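PDB 2XU0: erythrocyte membrane protein 1 from Plasmodium falciparum, which probably binds receptors on the host cell surface, the chain here being its N-terminal NTS-DBL1 piece, a rosetting domain built on the Duffy-binding-like fold. Local coordinates for residues P132-R135 with R136-D140; D350-C354 with T355-L359. The protein carries 10 engineered substitutions. One frame throughout, in Å; residues are numbered along the deposited sequence.

In the fold
From the N terminus, the chain reaches interaction 1 first: residues 132-140 form the short helix 133-136 and the loop leaving it toward helix 154-175, within the Duffy binding domain. Side chains here touch helices 154-175, 186-204 and 311-338, so the segment packs among all three. After several more helices, the long helix 311-338 leads outward to the small strand pair 339-340 and 345-346. Interaction 2 follows in the loop 350-359, closing a beta turn in the C-terminal subdomain before helix 371-407. The two local contacts lie in series, neither nesting nor crossing, with centres about 45 Å apart and no touch between them.

Interaction 1: residues P132-R135 with R136-D140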
loop_
_atom_site.group_PDB
_atom_site.type_symbol
_atom_site.label_atom_id
_atom_site.label_comp_id
_atom_site.label_asym_id
_atom_site.label_seq_id
_atom_site.Cartn_x
_atom_site.Cartn_y
_atom_site.Cartn_z
ATOM N N PRO A 132 4.418 4.841 -0.665
ATOM C CA PRO A 132 3.350 4.986 -1.668
ATOM C C PRO A 132 2.662 6.348 -1.570
ATOM O O PRO A 132 2.676 6.963 -0.503
ATOM C CB PRO A 132 2.388 3.839 -1.334
ATOM C CG PRO A 132 2.599 3.551 0.070
ATOM C CD PRO A 132 3.982 3.991 0.460
ATOM N N PRO A 133 2.065 6.845 -2.663
ATOM C CA PRO A 133 1.359 8.155 -2.584
ATOM C C PRO A 133 0.290 8.229 -1.488
ATOM O O PRO A 133 0.154 9.282 -0.866
ATOM C CB PRO A 133 0.802 8.362 -4.012
ATOM C CG PRO A 133 0.915 7.075 -4.666
ATOM C CD PRO A 133 1.996 6.274 -4.022
ATOM N N ARG A 134 -0.359 7.062 -1.126
ATOM C CA ARG A 134 -1.316 7.032 -0.021
ATOM C C ARG A 134 -0.598 7.443 1.276
ATOM O O ARG A 134 -1.159 8.179 2.065
ATOM C CB ARG A 134 -2.006 5.647 0.095
ATOM C CG ARG A 134 -3.132 5.544 1.159
ATOM C CD ARG A 134 -3.325 4.128 1.724
ATOM N NE ARG A 134 -2.047 3.410 1.809
ATOM C CZ ARG A 134 -1.167 3.541 2.790
ATOM N NH1 ARG A 134 -1.450 4.286 3.851
ATOM N NH2 ARG A 134 0.001 2.924 2.727
ATOM N N ARG A 135 0.666 7.008 1.476
ATOM C CA ARG A 135 1.415 7.369 2.678
ATOM C C ARG A 135 1.884 8.802 2.623
ATOM O O ARG A 135 1.796 9.487 3.630
ATOM C CB ARG A 135 2.632 6.401 2.940
ATOM C CG ARG A 135 3.637 6.880 4.016
ATOM C CD ARG A 135 3.054 6.811 5.430
ATOM N NE ARG A 135 3.905 7.471 6.434
ATOM C CZ ARG A 135 3.857 8.763 6.761
ATOM N NH1 ARG A 135 3.016 9.583 6.142
ATOM N NH2 ARG A 135 4.640 9.242 7.714
ATOM N N ARG A 136 2.518 9.198 1.519
ATOM C CA ARG A 136 3.094 10.542 1.337
ATOM C C ARG A 136 2.151 11.678 1.794
ATOM O O ARG A 136 2.570 12.598 2.502
ATOM C CB ARG A 136 3.458 10.758 -0.141
ATOM C CG ARG A 136 4.665 9.968 -0.624
ATOM C CD ARG A 136 4.946 10.300 -2.068
ATOM N NE ARG A 136 5.725 11.540 -2.150
ATOM C CZ ARG A 136 6.299 11.990 -3.260
ATOM N NH1 ARG A 136 6.167 11.324 -4.402
ATOM N NH2 ARG A 136 7.006 13.112 -3.240
ATOM N N HIS A 137 0.874 11.571 1.442
ATOM C CA HIS A 137 -0.100 12.620 1.741
ATOM C C HIS A 137 -1.085 12.297 2.847
ATOM O O HIS A 137 -2.118 12.944 2.941
ATOM C CB HIS A 137 -0.795 13.055 0.445
ATOM C CG HIS A 137 0.132 13.137 -0.723
ATOM N ND1 HIS A 137 1.181 14.055 -0.757
ATOM C CD2 HIS A 137 0.146 12.414 -1.864
ATOM C CE1 HIS A 137 1.786 13.859 -1.918
ATOM N NE2 HIS A 137 1.195 12.886 -2.620
ATOM N N ILE A 138 -0.735 11.339 3.729
ATOM C CA ILE A 138 -1.549 10.925 4.875
ATOM C C ILE A 138 -2.012 12.133 5.725
ATOM O O ILE A 138 -1.250 13.096 5.908
ATOM C CB ILE A 138 -0.820 9.816 5.709
ATOM C CG1 ILE A 138 -1.770 8.663 6.048
ATOM C CG2 ILE A 138 -0.097 10.370 6.975
ATOM C CD1 ILE A 138 -1.103 7.390 6.615
ATOM N N CYS A 139 -3.252 12.071 6.239
ATOM C CA CYS A 139 -3.826 13.151 7.054
ATOM C C CYS A 139 -3.365 13.112 8.504
ATOM O O CYS A 139 -4.148 12.753 9.385
ATOM C CB CYS A 139 -5.349 13.168 6.943
ATOM S SG CYS A 139 -5.965 13.397 5.257
ATOM N N ASP A 140 -2.104 13.532 8.760
ATOM C CA ASP A 140 -1.438 13.510 10.069
ATOM C C ASP A 140 -1.156 14.911 10.664
ATOM O O ASP A 140 -0.538 15.022 11.728
ATOM C CB ASP A 140 -0.083 12.743 9.916
ATOM C CG ASP A 140 0.988 13.465 9.084
ATOM O OD1 ASP A 140 0.639 14.433 8.350
ATOM O OD2 ASP A 140 2.151 13.028 9.110
HETATM O O HOH W 1 3.854 11.229 9.865
HETATM O O HOH W 2 3.136 12.502 6.635
#
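P132 is the N-cap of the one-turn helix 133-136, and its O accepts from R136 N at 3.0 Å with a nearly straight N-H...O angle of 169°. P133 suits the first turn, where a missing backbone N-H costs nothing and the ring fixes phi. Its O receives a weak bond from H137 N at 3.3 Å. H137 leaves helical geometry, and with CG beside the backbone N its ring swings back so that CD2 lies 3.3 Å from P133 O; R136 CB sits over one ring face, 3.9 Å above the plane. The loop then turns away as I138 N donates to R135 O at 3.1 Å.

In this bundle of the Duffy-binding-like domain, arginine supplies both length and charge. R135 bends at chi2 (71°), bringing its guanidinium obliquely past I138, with R135 NH1 3.3 Å from I138 CG2. R135 NH1 then donates to a water at 3.0 Å, lying in the guanidinium plane, and that water donates to D140 OD2 at 2.7 Å; a second water takes a weak bond from R135 NH2 and donates to the same D140 OD2. R135 NE pairs directly with D207, while D140 OD1 pairs with R100. R134 runs alongside I138, with CD1 at the guanidinium edge, and forms salt bridges to D198 of helix 186-204 and E318 of helix 311-338. R136 reaches instead to the backbone O of E110. C139, centre of an inverse gamma turn, is joined by a disulfide to C97.

Interaction 2: residues D350-C354 with T355-L359; sequences DGHDC and TQTNL
D353 organises this loop, a type I beta turn from D353 to Q356 that also contains an Asx turn. Its backbone O takes two bonds, from Q356 N at 3.0 Å and from the hydroxyl T357 OG1 at 2.6 Å, arriving from opposite faces of the carbonyl plane. The side chain adds a second cluster of bonds. With CG anti to the backbone N (chi1 176°), the carboxylate folds over the turn, and D353 OD1 accepts from T355 N at 3.2 Å, the bond that defines the Asx turn. T355 OG1 reaches the same oxygen at 2.7 Å, on its syn side and from the same face as the N-H. The T355 hydroxyl stands between its own N and carbonyl carbon (chi1 78°), a crowded position that lets it face the aspartate. Q356 NE2 donates to D353 OD2 at 2.9 Å from above the carboxylate plane, with amide and carboxylate planes 89° apart.

Around this tight polar knot the packing relaxes. Q356 itself is exposed on the solvent side. On another flank H352 makes looser contacts: its CB lies 3.8 Å from T357 OG1, and its ND1 is 4.0 Å from L359 CD2, the H352 side chain crossing those of T357 and L359 at about a right angle. I364 also touches H352 and L359. C354 fixes the turn in the C-terminal subdomain by its disulfide to C470, and T357 OG1 also bonds to F365 N. Each short polar side chain suits its place: D353 reaches the T355 backbone N, T357 reaches the D353 backbone O, and T355 offers its hydroxyl to the D353 carboxylate. That buried carboxylate, gathering three neutral donors within the loop, would probably be favoured as the anion even without a cation in this contact.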
loop_
_atom_site.group_PDB
_atom_site.type_symbol
_atom_site.label_atom_id
_atom_site.label_comp_id
_atom_site.label_asym_id
_atom_site.label_seq_id
_atom_site.Cartn_x
_atom_site.Cartn_y
_atom_site.Cartn_z
ATOM N N ASP A 350 6.086 3.450 -33.804
ATOM C CA ASP A 350 6.820 4.428 -34.632
ATOM C C ASP A 350 5.864 5.410 -35.378
ATOM O O ASP A 350 6.326 6.263 -36.143
ATOM C CB ASP A 350 7.765 3.722 -35.647
ATOM C CG ASP A 350 8.630 2.595 -35.094
ATOM O OD1 ASP A 350 9.568 2.892 -34.318
ATOM O OD2 ASP A 350 8.415 1.423 -35.500
ATOM N N GLY A 351 4.564 5.279 -35.146
ATOM C CA GLY A 351 3.536 6.099 -35.778
ATOM C C GLY A 351 3.192 5.687 -37.204
ATOM O O GLY A 351 2.600 6.473 -37.952
ATOM N N HIS A 352 3.559 4.448 -37.600
ATOM C CA HIS A 352 3.244 3.936 -38.940
ATOM C C HIS A 352 1.818 3.417 -38.978
ATOM O O HIS A 352 1.330 2.860 -37.982
ATOM C CB HIS A 352 4.185 2.787 -39.350
ATOM C CG HIS A 352 5.643 3.120 -39.323
ATOM N ND1 HIS A 352 6.601 2.127 -39.387
ATOM C CD2 HIS A 352 6.263 4.325 -39.250
ATOM C CE1 HIS A 352 7.767 2.752 -39.344
ATOM N NE2 HIS A 352 7.612 4.073 -39.257
ATOM N N ASP A 353 1.153 3.585 -40.135
ATOM C CA ASP A 353 -0.182 3.045 -40.340
ATOM C C ASP A 353 0.051 1.659 -40.942
ATOM O O ASP A 353 0.440 1.544 -42.112
ATOM C CB ASP A 353 -1.036 3.960 -41.245
ATOM C CG ASP A 353 -2.418 3.440 -41.612
ATOM O OD1 ASP A 353 -2.811 2.354 -41.101
ATOM O OD2 ASP A 353 -3.113 4.114 -42.410
ATOM N N CYS A 354 -0.153 0.609 -40.125
ATOM C CA CYS A 354 0.081 -0.783 -40.518
ATOM C C CYS A 354 -0.807 -1.276 -41.673
ATOM O O CYS A 354 -0.416 -2.206 -42.391
ATOM C CB CYS A 354 0.036 -1.708 -39.301
ATOM S SG CYS A 354 1.191 -1.244 -37.974
ATOM N N THR A 355 -1.948 -0.585 -41.908
ATOM C CA THR A 355 -2.870 -0.869 -43.013
ATOM C C THR A 355 -2.295 -0.398 -44.371
ATOM O O THR A 355 -2.755 -0.851 -45.426
ATOM C CB THR A 355 -4.303 -0.339 -42.737
ATOM O OG1 THR A 355 -4.361 1.074 -42.948
ATOM C CG2 THR A 355 -4.820 -0.697 -41.342
ATOM N N GLN A 356 -1.294 0.501 -44.339
ATOM C CA GLN A 356 -0.643 1.036 -45.544
ATOM C C GLN A 356 0.897 0.945 -45.482
ATOM O O GLN A 356 1.582 1.609 -46.270
ATOM C CB GLN A 356 -1.081 2.487 -45.785
ATOM C CG GLN A 356 -2.583 2.642 -45.972
ATOM C CD GLN A 356 -2.948 4.069 -46.239
ATOM O OE1 GLN A 356 -2.760 4.592 -47.353
ATOM N NE2 GLN A 356 -3.484 4.721 -45.218
ATOM N N THR A 357 1.435 0.116 -44.555
ATOM C CA THR A 357 2.881 -0.057 -44.349
ATOM C C THR A 357 3.314 -1.489 -44.627
ATOM O O THR A 357 2.617 -2.441 -44.257
ATOM C CB THR A 357 3.285 0.435 -42.935
ATOM O OG1 THR A 357 2.966 1.820 -42.829
ATOM C CG2 THR A 357 4.772 0.239 -42.611
ATOM N N ASN A 358 4.474 -1.625 -45.277
ATOM C CA ASN A 358 5.101 -2.901 -45.590
ATOM C C ASN A 358 6.599 -2.760 -45.322
ATOM O O ASN A 358 7.341 -2.266 -46.178
ATOM C CB ASN A 358 4.816 -3.316 -47.033
ATOM C CG ASN A 358 4.965 -4.795 -47.271
ATOM O OD1 ASN A 358 6.048 -5.375 -47.110
ATOM N ND2 ASN A 358 3.874 -5.436 -47.668
ATOM N N LEU A 359 7.029 -3.158 -44.104
ATOM C CA LEU A 359 8.425 -3.072 -43.668
ATOM C C LEU A 359 9.382 -3.970 -44.478
ATOM O O LEU A 359 10.553 -3.615 -44.653
ATOM C CB LEU A 359 8.564 -3.298 -42.147
ATOM C CG LEU A 359 7.757 -2.369 -41.223
ATOM C CD1 LEU A 359 7.836 -2.828 -39.794
ATOM C CD2 LEU A 359 8.238 -0.946 -41.305
#